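Glycoside Hydrolase Family 43_12 (Metagenome, PDB 7JVH) probably hydrolyses glycosidic bonds in arabinose- or xylose-containing plant carbohydrates, as a glycoside hydrolase of family 43, subfamily 12. Local coordinates at residues T31-T36 with A559-G564; I56-Y61 with F377-F382; C60-S65 with S78-F83; R396-R401 with F435-H440. One frame throughout, in Å; residues are numbered along the deposited sequence.

In the fold
Contact 1 lies inside the C-terminal beta-sandwich and contact 3 in the propeller domain; contact 2 joins the two domains and contact 4 lies on the sandwich side of the joint. Contact 4 touches the other three. About 9 Å from contact 1 between centres, it probably shares a hydrogen bond of 2.6 Å between Tyr-35 OH and His-440 ND1. Contact 2, about 12 Å away, meets it through a probable hydrogen bond of Cys-60 O and Arg-437 NE (2.9 Å), and contact 3, about 11 Å away, through one of Phe-83 N and Ala-399 O (2.8 Å). Contacts 2 and 3 share Cys-60 and Tyr-61. Asp-63 binds a glycerol, probably from the crystallisation liquor, which may mark a central substrate pocket.

Contact 1 of 4, residues T31-T36 with A559-G564; sequences TNFTYT and ALVGMG
Phe-33 carries the apolar packing between residues 31-36 and 559-564, two strands running nearly antiparallel (170°) with axes 8.9 Å apart, the face-to-face layering of a beta-sandwich. With its CG anti to the backbone N (chi1 -165°), the ring reaches across to the other sheet. Phe-33 CZ meets Val-561 CG1 at 3.9 Å, the methyl lying at the ring edge, while Phe-33 CE2 comes within 4.0 Å of Gly-562 CA, obliquely. The same Val-561 methyl also touches Tyr-35 CD1 at 4.2 Å, so it serves both aromatic side chains. A Met-aromatic contact adds to this: the selenium of selenomethionine Met-563 lies 5.1 Å from the Phe-33 ring centroid, in an oblique approach, and the Met-563 chain, bent at chi2 and chi3, brings CE within 3.7 Å of Phe-33 CB. Replacing Phe-33 with alanine would probably open a gap beside Gly-562 and leave Val-561 and the bent Met-563 chain without the ring they pack on. Tyr-35 OH is hydrogen-bonded to His-440 ND1 and Gln-439 N. Strand 28-37 is hydrogen-bonded to strands 383-386 and 442-451 in one sheet; strand 560-566 lies in the opposing sheet beside strand 433-437, and Trp-397, from the segment before strand 399-400, meets Phe-33 edge-to-face.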
loop_
_atom_site.group_PDB
_atom_site.type_symbol
_atom_site.label_atom_id
_atom_site.label_comp_id
_atom_site.label_asym_id
_atom_site.label_seq_id
_atom_site.Cartn_x
_atom_site.Cartn_y
_atom_site.Cartn_z
ATOM N N THR A 31 -0.374 25.625 4.031
ATOM C CA THR A 31 -1.251 25.897 5.163
ATOM C C THR A 31 -2.464 24.957 5.198
ATOM O O THR A 31 -3.115 24.840 6.229
ATOM C CB THR A 31 -1.738 27.361 5.127
ATOM O OG1 THR A 31 -2.349 27.707 6.361
ATOM C CG2 THR A 31 -2.758 27.558 4.040
ATOM N N ASN A 32 -2.768 24.329 4.055
ATOM C CA ASN A 32 -3.861 23.374 3.914
ATOM C C ASN A 32 -3.600 22.314 2.850
ATOM O O ASN A 32 -2.961 22.582 1.835
ATOM C CB ASN A 32 -5.158 24.082 3.536
ATOM C CG ASN A 32 -6.313 23.114 3.314
ATOM O OD1 ASN A 32 -6.748 22.883 2.185
ATOM N ND2 ASN A 32 -6.790 22.516 4.396
ATOM N N PHE A 33 -4.116 21.105 3.094
ATOM C CA PHE A 33 -4.376 20.132 2.048
ATOM C C PHE A 33 -5.774 19.549 2.256
ATOM O O PHE A 33 -6.117 19.155 3.367
ATOM C CB PHE A 33 -3.331 18.995 2.024
ATOM C CG PHE A 33 -3.371 18.191 0.762
ATOM C CD1 PHE A 33 -4.215 17.105 0.626
ATOM C CD2 PHE A 33 -2.573 18.539 -0.311
ATOM C CE1 PHE A 33 -4.254 16.369 -0.554
ATOM C CE2 PHE A 33 -2.591 17.796 -1.500
ATOM C CZ PHE A 33 -3.443 16.716 -1.618
ATOM N N THR A 34 -6.558 19.490 1.178
ATOM C CA THR A 34 -7.887 18.896 1.196
ATOM C C THR A 34 -7.967 17.828 0.129
ATOM O O THR A 34 -7.592 18.076 -1.013
ATOM C CB THR A 34 -9.020 19.954 0.961
ATOM O OG1 THR A 34 -8.925 20.974 1.960
ATOM C CG2 THR A 34 -10.382 19.331 1.034
ATOM N N TYR A 35 -8.447 16.644 0.521
ATOM C CA TYR A 35 -8.668 15.523 -0.381
ATOM C C TYR A 35 -10.116 15.055 -0.249
ATOM O O TYR A 35 -10.573 14.755 0.863
ATOM C CB TYR A 35 -7.702 14.371 -0.059
ATOM C CG TYR A 35 -7.977 13.091 -0.836
ATOM C CD1 TYR A 35 -7.502 12.924 -2.132
ATOM C CD2 TYR A 35 -8.709 12.054 -0.271
ATOM C CE1 TYR A 35 -7.756 11.768 -2.847
ATOM C CE2 TYR A 35 -8.973 10.887 -0.972
ATOM C CZ TYR A 35 -8.483 10.738 -2.255
ATOM O OH TYR A 35 -8.741 9.575 -2.956
ATOM N N THR A 36 -10.824 15.004 -1.386
ATOM C CA THR A 36 -12.227 14.609 -1.451
ATOM C C THR A 36 -12.419 13.486 -2.457
ATOM O O THR A 36 -12.200 13.680 -3.651
ATOM C CB THR A 36 -13.163 15.817 -1.812
ATOM O OG1 THR A 36 -13.104 16.798 -0.775
ATOM C CG2 THR A 36 -14.616 15.364 -2.000
ATOM N N ALA A 559 -1.165 5.495 -7.474
ATOM C CA ALA A 559 -0.843 6.906 -7.590
ATOM C C ALA A 559 -0.944 7.610 -6.246
ATOM O O ALA A 559 -1.615 7.132 -5.324
ATOM C CB ALA A 559 -1.748 7.587 -8.615
ATOM N N LEU A 560 -0.268 8.760 -6.162
ATOM C CA LEU A 560 -0.196 9.582 -4.969
ATOM C C LEU A 560 -0.543 11.011 -5.367
ATOM O O LEU A 560 -0.366 11.401 -6.510
ATOM C CB LEU A 560 1.213 9.548 -4.374
ATOM C CG LEU A 560 1.781 8.154 -4.064
ATOM C CD1 LEU A 560 3.273 8.233 -3.829
ATOM C CD2 LEU A 560 1.092 7.517 -2.860
ATOM N N VAL A 561 -1.031 11.790 -4.399
ATOM C CA VAL A 561 -1.246 13.201 -4.563
ATOM C C VAL A 561 -0.644 13.878 -3.345
ATOM O O VAL A 561 -0.757 13.387 -2.229
ATOM C CB VAL A 561 -2.754 13.541 -4.739
ATOM C CG1 VAL A 561 -3.549 13.250 -3.476
ATOM C CG2 VAL A 561 -2.936 14.995 -5.167
ATOM N N GLY A 562 0.031 15.005 -3.565
ATOM C CA GLY A 562 0.674 15.705 -2.482
ATOM C C GLY A 562 1.259 17.053 -2.878
ATOM O O GLY A 562 1.060 17.520 -3.994
HETATM N N MSE A 563 1.986 17.650 -1.933
HETATM C CA MSE A 563 2.656 18.912 -2.153
HETATM C C MSE A 563 4.166 18.679 -2.079
HETATM O O MSE A 563 4.637 17.794 -1.377
HETATM C CB MSE A 563 2.127 19.967 -1.171
HETATM C CG MSE A 563 2.266 19.637 0.299
HETATM SE SE MSE A 563 0.629 19.935 1.392
HETATM C CE MSE A 563 0.322 18.158 2.141
ATOM N N GLY A 564 4.930 19.476 -2.838
ATOM C CA GLY A 564 6.375 19.351 -2.854
ATOM C C GLY A 564 7.092 20.613 -3.254
ATOM O O GLY A 564 6.475 21.554 -3.720
#

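Contact 2 of 4, residues I56-Y61 with F377-F382; sequences ILQGCY and FPNGNF
Part of the joint between the propeller and the beta-sandwich is formed where the loop 56-61, leading into propeller strand 65-69, meets residues 377-382, which run into sandwich strand 383-386. Gln-58 makes the main polar link: its NE2 donates to Gly-380 O over 3.1 Å, nearly straight at 166° and in the plane of its own amide, though tilted from the carbonyl plane. The Gln-58 and Asn-379 amides stack with planes 16° apart, Gln-58 CD lying 3.4 Å from Asn-379 OD1. That oxygen also accepts Gly-380 N at 2.8 Å, which holds the asparagine amide in place. The other amide atom, Asn-379 ND2, makes a weak, strongly bent bond to Ile-56 O and a further one to Pro-55 O. Gln-58 OE1 comes to the edge of the Phe-382 ring, 3.4 Å from CE2, while Pro-378 CB lies over the centre of one face of that ring. Apolar packing centres on Phe-377. Its edge points toward the face of Tyr-61 in an offset edge-to-face pair, centroids 5.9 Å apart and planes at 86°, and Leu-57 CD2 comes within 3.5 Å of Phe-377 CE2. A classic beta bulge, with Ile-56 and Leu-57 opposite Thr-336, ties the loop to strand 335-342. Around this, Phe-89 of strand 85-91 meets the Phe-377 ring edge-to-face, His-440 adds a second bond to Gly-380 O, and Tyr-42 of helix 40-43 packs on Asn-379.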
loop_
_atom_site.group_PDB
_atom_site.type_symbol
_atom_site.label_atom_id
_atom_site.label_comp_id
_atom_site.label_asym_id
_atom_site.label_seq_id
_atom_site.Cartn_x
_atom_site.Cartn_y
_atom_site.Cartn_z
ATOM N N ILE A 56 -11.866 -2.212 2.839
ATOM C CA ILE A 56 -11.835 -1.491 4.140
ATOM C C ILE A 56 -10.700 -0.478 4.142
ATOM O O ILE A 56 -10.751 0.425 4.954
ATOM C CB ILE A 56 -11.741 -2.474 5.314
ATOM C CG1 ILE A 56 -10.392 -3.190 5.350
ATOM C CG2 ILE A 56 -12.895 -3.454 5.257
ATOM C CD1 ILE A 56 -10.478 -4.597 5.870
ATOM N N LEU A 57 -9.669 -0.719 3.342
ATOM C CA LEU A 57 -8.591 0.249 3.134
ATOM C C LEU A 57 -8.545 0.558 1.655
ATOM O O LEU A 57 -8.195 -0.278 0.851
ATOM C CB LEU A 57 -7.247 -0.282 3.606
ATOM C CG LEU A 57 -7.096 -0.771 5.039
ATOM C CD1 LEU A 57 -5.719 -1.388 5.238
ATOM C CD2 LEU A 57 -7.310 0.357 6.027
ATOM N N GLN A 58 -8.944 1.778 1.309
ATOM C CA GLN A 58 -8.975 2.273 -0.051
ATOM C C GLN A 58 -7.592 2.801 -0.380
ATOM O O GLN A 58 -6.889 3.301 0.500
ATOM C CB GLN A 58 -10.011 3.398 -0.171
ATOM C CG GLN A 58 -11.436 2.981 0.133
ATOM C CD GLN A 58 -12.357 4.154 0.402
ATOM O OE1 GLN A 58 -12.149 4.909 1.344
ATOM N NE2 GLN A 58 -13.390 4.308 -0.431
ATOM N N GLY A 59 -7.223 2.713 -1.658
ATOM C CA GLY A 59 -5.908 3.124 -2.134
ATOM C C GLY A 59 -4.855 2.041 -1.905
ATOM O O GLY A 59 -5.179 0.946 -1.419
ATOM N N CYS A 60 -3.602 2.360 -2.233
ATOM C CA CYS A 60 -2.505 1.400 -2.173
ATOM C C CYS A 60 -2.267 0.872 -0.756
ATOM O O CYS A 60 -1.597 1.517 0.068
ATOM C CB CYS A 60 -1.208 1.974 -2.728
ATOM S SG CYS A 60 0.069 0.715 -3.007
ATOM N N TYR A 61 -2.856 -0.304 -0.490
ATOM C CA TYR A 61 -2.650 -1.054 0.739
ATOM C C TYR A 61 -2.660 -2.530 0.363
ATOM O O TYR A 61 -3.620 -3.239 0.651
ATOM C CB TYR A 61 -3.729 -0.746 1.768
ATOM C CG TYR A 61 -3.624 0.656 2.312
ATOM C CD1 TYR A 61 -2.775 0.950 3.370
ATOM C CD2 TYR A 61 -4.354 1.694 1.751
ATOM C CE1 TYR A 61 -2.681 2.236 3.870
ATOM C CE2 TYR A 61 -4.266 2.989 2.255
ATOM C CZ TYR A 61 -3.435 3.253 3.316
ATOM O OH TYR A 61 -3.327 4.528 3.832
ATOM N N PHE A 377 -10.204 5.410 10.671
ATOM C CA PHE A 377 -9.807 5.505 9.285
ATOM C C PHE A 377 -11.061 5.649 8.426
ATOM O O PHE A 377 -12.055 4.973 8.678
ATOM C CB PHE A 377 -9.019 4.245 8.911
ATOM C CG PHE A 377 -8.158 4.388 7.690
ATOM C CD1 PHE A 377 -7.054 5.224 7.705
ATOM C CD2 PHE A 377 -8.420 3.651 6.545
ATOM C CE1 PHE A 377 -6.241 5.338 6.581
ATOM C CE2 PHE A 377 -7.629 3.781 5.420
ATOM C CZ PHE A 377 -6.522 4.612 5.436
ATOM N N PRO A 378 -11.061 6.523 7.390
ATOM C CA PRO A 378 -12.257 6.751 6.579
ATOM C C PRO A 378 -12.557 5.620 5.620
ATOM O O PRO A 378 -11.760 4.716 5.487
ATOM C CB PRO A 378 -11.900 8.015 5.799
ATOM C CG PRO A 378 -10.415 7.948 5.658
ATOM C CD PRO A 378 -9.912 7.330 6.941
ATOM N N ASN A 379 -13.739 5.664 4.998
ATOM C CA ASN A 379 -14.109 4.825 3.861
ATOM C C ASN A 379 -15.244 5.504 3.099
ATOM O O ASN A 379 -15.636 6.634 3.438
ATOM C CB ASN A 379 -14.479 3.403 4.296
ATOM C CG ASN A 379 -14.050 2.361 3.280
ATOM O OD1 ASN A 379 -14.570 2.319 2.158
ATOM N ND2 ASN A 379 -13.078 1.540 3.641
ATOM N N GLY A 380 -15.753 4.853 2.054
ATOM C CA GLY A 380 -16.728 5.478 1.174
ATOM C C GLY A 380 -16.174 6.761 0.554
ATOM O O GLY A 380 -14.987 6.855 0.263
ATOM N N ASN A 381 -17.058 7.735 0.343
ATOM C CA ASN A 381 -16.712 9.066 -0.122
ATOM C C ASN A 381 -16.681 10.003 1.073
ATOM O O ASN A 381 -17.575 9.999 1.906
ATOM C CB ASN A 381 -17.701 9.554 -1.172
ATOM C CG ASN A 381 -17.493 8.890 -2.506
ATOM O OD1 ASN A 381 -16.397 8.430 -2.805
ATOM N ND2 ASN A 381 -18.526 8.830 -3.321
ATOM N N PHE A 382 -15.608 10.797 1.155
ATOM C CA PHE A 382 -15.308 11.617 2.307
ATOM C C PHE A 382 -14.350 12.731 1.904
ATOM O O PHE A 382 -13.856 12.763 0.779
ATOM C CB PHE A 382 -14.715 10.772 3.422
ATOM C CG PHE A 382 -13.406 10.120 3.059
ATOM C CD1 PHE A 382 -12.205 10.768 3.252
ATOM C CD2 PHE A 382 -13.387 8.838 2.522
ATOM C CE1 PHE A 382 -11.017 10.154 2.923
ATOM C CE2 PHE A 382 -12.203 8.221 2.201
ATOM C CZ PHE A 382 -11.010 8.879 2.394
#

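Contact 3 of 4, residues C60-S65 with S78-F83; sequences CYPDPS and SSFAMF
Asp-63 and Ser-78 are joined by a short hydrogen bond in which Ser-78 OG donates to Asp-63 OD2 over 2.7 Å, meeting the carboxylate on its anti side and 26° out of its plane. A backbone bond beside it joins the same segments: Ser-78 N donates to Pro-62 O at 3.2 Å, from above the carbonyl plane. Ser-78 OG, set between the backbone N and the carbonyl carbon (chi1 49°), also rests on the proline ring, 3.4 Å from Pro-62 CB. Asp-63 OD2 shares a hydrogen bond with a bound glycerol, probably from the crystallisation liquor, consistent with a central pocket in the propeller. Putting an alanine in place of Asp-63 would probably leave Ser-78 OG without its acceptor and take away a glycerol partner. Farther out, Pro-62 CG lies at the edge of the Phe-80 ring, 4.1 Å from CE2. Phe-80 is carried by a type II' turn from Ser-79 to Met-82, closed by Met-82 N on Ser-79 O. The turn also brings selenomethionine Met-82 CE to within 4.3 Å of Cys-60 CB. Asp-63 packs against Ala-123 and Pro-124 of strand 120-129 and Leu-320 of strand 316-322, while strand 82-83 pairs with strand 399-400 of the C-terminal region.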
loop_
_atom_site.group_PDB
_atom_site.type_symbol
_atom_site.label_atom_id
_atom_site.label_comp_id
_atom_site.label_asym_id
_atom_site.label_seq_id
_atom_site.Cartn_x
_atom_site.Cartn_y
_atom_site.Cartn_z
ATOM N N CYS A 60 -3.602 2.360 -2.233
ATOM C CA CYS A 60 -2.505 1.400 -2.173
ATOM C C CYS A 60 -2.267 0.872 -0.756
ATOM O O CYS A 60 -1.597 1.517 0.068
ATOM C CB CYS A 60 -1.208 1.974 -2.728
ATOM S SG CYS A 60 0.069 0.715 -3.007
ATOM N N TYR A 61 -2.856 -0.304 -0.490
ATOM C CA TYR A 61 -2.650 -1.054 0.739
ATOM C C TYR A 61 -2.660 -2.530 0.363
ATOM O O TYR A 61 -3.620 -3.239 0.651
ATOM C CB TYR A 61 -3.729 -0.746 1.768
ATOM C CG TYR A 61 -3.624 0.656 2.312
ATOM C CD1 TYR A 61 -2.775 0.950 3.370
ATOM C CD2 TYR A 61 -4.354 1.694 1.751
ATOM C CE1 TYR A 61 -2.681 2.236 3.870
ATOM C CE2 TYR A 61 -4.266 2.989 2.255
ATOM C CZ TYR A 61 -3.435 3.253 3.316
ATOM O OH TYR A 61 -3.327 4.528 3.832
ATOM N N PRO A 62 -1.611 -3.016 -0.343
ATOM C CA PRO A 62 -1.581 -4.386 -0.848
ATOM C C PRO A 62 -1.109 -5.412 0.181
ATOM O O PRO A 62 -0.706 -5.067 1.303
ATOM C CB PRO A 62 -0.590 -4.288 -2.023
ATOM C CG PRO A 62 -0.225 -2.818 -2.143
ATOM C CD PRO A 62 -0.433 -2.257 -0.780
ATOM N N ASP A 63 -1.195 -6.683 -0.218
ATOM C CA ASP A 63 -0.658 -7.803 0.544
ATOM C C ASP A 63 -1.025 -7.687 2.023
ATOM O O ASP A 63 -0.161 -7.553 2.881
ATOM C CB ASP A 63 0.871 -7.855 0.370
ATOM C CG ASP A 63 1.295 -7.864 -1.083
ATOM O OD1 ASP A 63 0.795 -8.716 -1.863
ATOM O OD2 ASP A 63 2.138 -7.011 -1.445
ATOM N N PRO A 64 -2.327 -7.711 2.373
ATOM C CA PRO A 64 -2.743 -7.479 3.756
ATOM C C PRO A 64 -2.466 -8.697 4.616
ATOM O O PRO A 64 -2.738 -9.830 4.198
ATOM C CB PRO A 64 -4.247 -7.239 3.627
ATOM C CG PRO A 64 -4.646 -7.998 2.403
ATOM C CD PRO A 64 -3.468 -7.936 1.467
ATOM N N SER A 65 -1.923 -8.449 5.812
ATOM C CA SER A 65 -1.671 -9.470 6.802
ATOM C C SER A 65 -2.286 -9.016 8.118
ATOM O O SER A 65 -2.273 -7.831 8.446
ATOM C CB SER A 65 -0.166 -9.671 6.961
ATOM O OG SER A 65 0.128 -10.542 8.036
ATOM N N SER A 78 2.083 -3.972 2.494
ATOM C CA SER A 78 3.296 -3.651 1.769
ATOM C C SER A 78 3.269 -2.179 1.368
ATOM O O SER A 78 2.206 -1.575 1.308
ATOM C CB SER A 78 3.451 -4.543 0.533
ATOM O OG SER A 78 2.282 -4.584 -0.244
ATOM N N SER A 79 4.454 -1.603 1.116
ATOM C CA SER A 79 4.600 -0.179 0.849
ATOM C C SER A 79 5.709 0.218 -0.118
ATOM O O SER A 79 5.816 1.392 -0.496
ATOM C CB SER A 79 4.776 0.584 2.167
ATOM O OG SER A 79 5.783 0.015 2.978
ATOM N N PHE A 80 6.569 -0.736 -0.488
ATOM C CA PHE A 80 7.567 -0.542 -1.541
ATOM C C PHE A 80 8.544 0.597 -1.168
ATOM O O PHE A 80 9.178 0.513 -0.116
ATOM C CB PHE A 80 6.826 -0.470 -2.893
ATOM C CG PHE A 80 5.948 -1.666 -3.102
ATOM C CD1 PHE A 80 6.475 -2.840 -3.610
ATOM C CD2 PHE A 80 4.634 -1.664 -2.687
ATOM C CE1 PHE A 80 5.696 -3.968 -3.755
ATOM C CE2 PHE A 80 3.856 -2.819 -2.824
ATOM C CZ PHE A 80 4.396 -3.962 -3.353
ATOM N N ALA A 81 8.649 1.653 -1.977
ATOM C CA ALA A 81 9.625 2.729 -1.717
ATOM C C ALA A 81 9.163 3.896 -0.841
ATOM O O ALA A 81 9.887 4.877 -0.665
ATOM C CB ALA A 81 10.182 3.253 -3.038
HETATM N N MSE A 82 7.947 3.803 -0.301
HETATM C CA MSE A 82 7.388 4.876 0.511
HETATM C C MSE A 82 8.006 4.799 1.903
HETATM O O MSE A 82 8.372 3.715 2.359
HETATM C CB MSE A 82 5.860 4.763 0.571
HETATM C CG MSE A 82 5.168 4.857 -0.783
HETATM SE SE MSE A 82 3.220 4.562 -0.570
HETATM C CE MSE A 82 2.291 4.471 -2.302
ATOM N N PHE A 83 8.151 5.956 2.558
ATOM C CA PHE A 83 8.672 6.014 3.915
ATOM C C PHE A 83 7.847 6.973 4.769
ATOM O O PHE A 83 7.569 8.094 4.347
ATOM C CB PHE A 83 10.136 6.437 3.943
ATOM C CG PHE A 83 10.759 6.314 5.299
ATOM C CD1 PHE A 83 11.321 5.105 5.709
ATOM C CD2 PHE A 83 10.738 7.372 6.186
ATOM C CE1 PHE A 83 11.882 4.995 6.974
ATOM C CE2 PHE A 83 11.286 7.259 7.447
ATOM C CZ PHE A 83 11.868 6.079 7.840
#

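Contact 4 of 4, residues R396-R401 with F435-H440; sequences RWVAMR and FHRQQH
A water joins Arg-396 to Arg-437: it donates to Arg-396 O and accepts from both Arg-437 N and Arg-437 NH1, each at 2.9 Å. The bridge lies beside a single antiparallel beta link, the hydrogen-bonded pair Val-398 and Phe-435, the latter within sandwich strand 433-437, an outermost strand of its sheet. Val-398 N donates to Phe-435 O at 3.0 Å in a nearly straight bond, and Phe-435 N returns one to Val-398 O at 2.8 Å. Phe-435 O also receives a CA-H contact from Trp-397 CA. The guanidinium of Arg-437 is held in place at a second point by Cys-60 O, which NE reaches, and its NH1 touches Val-398 CG1. Trp-397 turns one face to His-436. CB of the histidine sits over the six-membered ring in a CH-pi contact, 4.1 Å from its centroid. With His-436 CG anti to the backbone N (chi1 -174°), the imidazole edge points toward that face, planes at 69°, and ND1 donating to Arg-437 O limits its rotation. Trp-397 NE1 bonds to Tyr-384 OH in the opposing sheet. Away from the Trp-397/His-436 pair, selenomethionine Met-400 crosses the Phe-435 side chain at about a right angle, CG lying 3.8 Å from CE2.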
loop_
_atom_site.group_PDB
_atom_site.type_symbol
_atom_site.label_atom_id
_atom_site.label_comp_id
_atom_site.label_asym_id
_atom_site.label_seq_id
_atom_site.Cartn_x
_atom_site.Cartn_y
_atom_site.Cartn_z
ATOM N N ARG A 396 -1.008 8.905 7.574
ATOM C CA ARG A 396 -1.343 8.674 6.160
ATOM C C ARG A 396 -0.373 9.333 5.202
ATOM O O ARG A 396 -0.343 8.986 4.022
ATOM C CB ARG A 396 -2.734 9.214 5.831
ATOM C CG ARG A 396 -3.853 8.232 6.063
ATOM C CD ARG A 396 -5.193 8.942 5.952
ATOM N NE ARG A 396 -5.354 9.946 7.004
ATOM C CZ ARG A 396 -6.513 10.487 7.348
ATOM N NH1 ARG A 396 -7.611 10.194 6.678
ATOM N NH2 ARG A 396 -6.546 11.387 8.317
ATOM N N TRP A 397 0.391 10.307 5.712
ATOM C CA TRP A 397 1.330 11.077 4.923
ATOM C C TRP A 397 2.663 10.359 4.818
ATOM O O TRP A 397 3.268 10.020 5.822
ATOM C CB TRP A 397 1.498 12.452 5.540
ATOM C CG TRP A 397 0.249 13.241 5.415
ATOM C CD1 TRP A 397 -0.684 13.452 6.384
ATOM C CD2 TRP A 397 -0.237 13.891 4.235
ATOM N NE1 TRP A 397 -1.717 14.200 5.884
ATOM C CE2 TRP A 397 -1.466 14.483 4.565
ATOM C CE3 TRP A 397 0.245 14.018 2.929
ATOM C CZ2 TRP A 397 -2.217 15.207 3.642
ATOM C CZ3 TRP A 397 -0.505 14.739 2.005
ATOM C CH2 TRP A 397 -1.719 15.335 2.374
ATOM N N VAL A 398 3.103 10.132 3.578
ATOM C CA VAL A 398 4.350 9.449 3.275
ATOM C C VAL A 398 5.238 10.321 2.392
ATOM O O VAL A 398 4.754 11.235 1.707
ATOM C CB VAL A 398 4.095 8.107 2.552
ATOM C CG1 VAL A 398 3.369 7.133 3.479
ATOM C CG2 VAL A 398 3.321 8.304 1.248
ATOM N N ALA A 399 6.544 10.028 2.424
ATOM C CA ALA A 399 7.532 10.623 1.535
ATOM C C ALA A 399 8.078 9.494 0.667
ATOM O O ALA A 399 7.966 8.324 1.024
ATOM C CB ALA A 399 8.635 11.270 2.339
HETATM N N MSE A 400 8.640 9.849 -0.491
HETATM C CA MSE A 400 9.276 8.892 -1.382
HETATM C C MSE A 400 10.763 8.807 -1.058
HETATM O O MSE A 400 11.445 9.823 -1.054
HETATM C CB MSE A 400 9.073 9.302 -2.844
HETATM C CG MSE A 400 7.637 9.201 -3.325
HETATM SE SE MSE A 400 6.988 7.352 -3.296
HETATM C CE MSE A 400 8.426 6.283 -4.122
ATOM N N ARG A 401 11.239 7.592 -0.761
ATOM C CA ARG A 401 12.663 7.284 -0.702
ATOM C C ARG A 401 13.461 7.970 0.421
ATOM O O ARG A 401 14.676 8.108 0.327
ATOM C CB ARG A 401 13.333 7.558 -2.062
ATOM C CG ARG A 401 12.687 6.817 -3.226
ATOM C CD ARG A 401 13.490 6.956 -4.499
ATOM N NE ARG A 401 13.097 5.949 -5.479
ATOM C CZ ARG A 401 12.215 6.138 -6.461
ATOM N NH1 ARG A 401 11.594 7.293 -6.627
ATOM N NH2 ARG A 401 11.962 5.138 -7.309
ATOM N N PHE A 435 3.030 13.075 0.542
ATOM C CA PHE A 435 2.081 12.426 -0.335
ATOM C C PHE A 435 0.967 11.719 0.426
ATOM O O PHE A 435 1.158 11.205 1.534
ATOM C CB PHE A 435 2.773 11.399 -1.225
ATOM C CG PHE A 435 3.572 12.000 -2.354
ATOM C CD1 PHE A 435 2.940 12.677 -3.390
ATOM C CD2 PHE A 435 4.961 11.866 -2.391
ATOM C CE1 PHE A 435 3.665 13.216 -4.423
ATOM C CE2 PHE A 435 5.693 12.409 -3.431
ATOM C CZ PHE A 435 5.053 13.078 -4.453
ATOM N N HIS A 436 -0.201 11.695 -0.224
ATOM C CA HIS A 436 -1.403 11.045 0.230
ATOM C C HIS A 436 -1.777 10.101 -0.898
ATOM O O HIS A 436 -1.769 10.502 -2.064
ATOM C CB HIS A 436 -2.498 12.086 0.439
ATOM C CG HIS A 436 -3.751 11.539 1.052
ATOM N ND1 HIS A 436 -4.626 10.731 0.356
ATOM C CD2 HIS A 436 -4.278 11.685 2.294
ATOM C CE1 HIS A 436 -5.634 10.410 1.145
ATOM N NE2 HIS A 436 -5.444 10.971 2.323
ATOM N N ARG A 437 -2.098 8.848 -0.550
ATOM C CA ARG A 437 -2.495 7.852 -1.524
ATOM C C ARG A 437 -3.766 8.278 -2.234
ATOM O O ARG A 437 -4.661 8.869 -1.623
ATOM C CB ARG A 437 -2.731 6.509 -0.827
ATOM C CG ARG A 437 -1.473 5.863 -0.269
ATOM C CD ARG A 437 -1.864 4.779 0.702
ATOM N NE ARG A 437 -0.772 4.004 1.284
ATOM C CZ ARG A 437 0.033 4.439 2.253
ATOM N NH1 ARG A 437 -0.054 5.672 2.743
ATOM N NH2 ARG A 437 0.959 3.639 2.745
ATOM N N GLN A 438 -3.833 8.000 -3.540
ATOM C CA GLN A 438 -5.062 8.146 -4.309
ATOM C C GLN A 438 -5.971 6.991 -3.887
ATOM O O GLN A 438 -5.725 5.823 -4.239
ATOM C CB GLN A 438 -4.801 8.124 -5.808
ATOM C CG GLN A 438 -6.056 8.212 -6.649
ATOM C CD GLN A 438 -5.806 8.613 -8.104
ATOM O OE1 GLN A 438 -4.692 8.945 -8.484
ATOM N NE2 GLN A 438 -6.860 8.600 -8.912
ATOM N N GLN A 439 -7.024 7.326 -3.126
ATOM C CA GLN A 439 -7.930 6.333 -2.558
ATOM C C GLN A 439 -9.165 6.084 -3.404
ATOM O O GLN A 439 -9.947 5.189 -3.101
ATOM C CB GLN A 439 -8.321 6.728 -1.135
ATOM C CG GLN A 439 -7.165 6.580 -0.158
ATOM C CD GLN A 439 -7.571 6.873 1.264
ATOM O OE1 GLN A 439 -7.822 8.012 1.620
ATOM N NE2 GLN A 439 -7.610 5.850 2.093
ATOM N N HIS A 440 -9.315 6.854 -4.484
ATOM C CA HIS A 440 -10.495 6.825 -5.340
ATOM C C HIS A 440 -10.101 7.015 -6.793
ATOM O O HIS A 440 -9.065 7.655 -7.094
ATOM C CB HIS A 440 -11.447 7.979 -4.969
ATOM C CG HIS A 440 -11.875 7.964 -3.542
ATOM N ND1 HIS A 440 -11.078 8.449 -2.531
ATOM C CD2 HIS A 440 -13.012 7.523 -2.953
ATOM C CE1 HIS A 440 -11.709 8.301 -1.378
ATOM N NE2 HIS A 440 -12.885 7.750 -1.608
HETATM O O HOH W 1 -1.733 7.961 2.148
#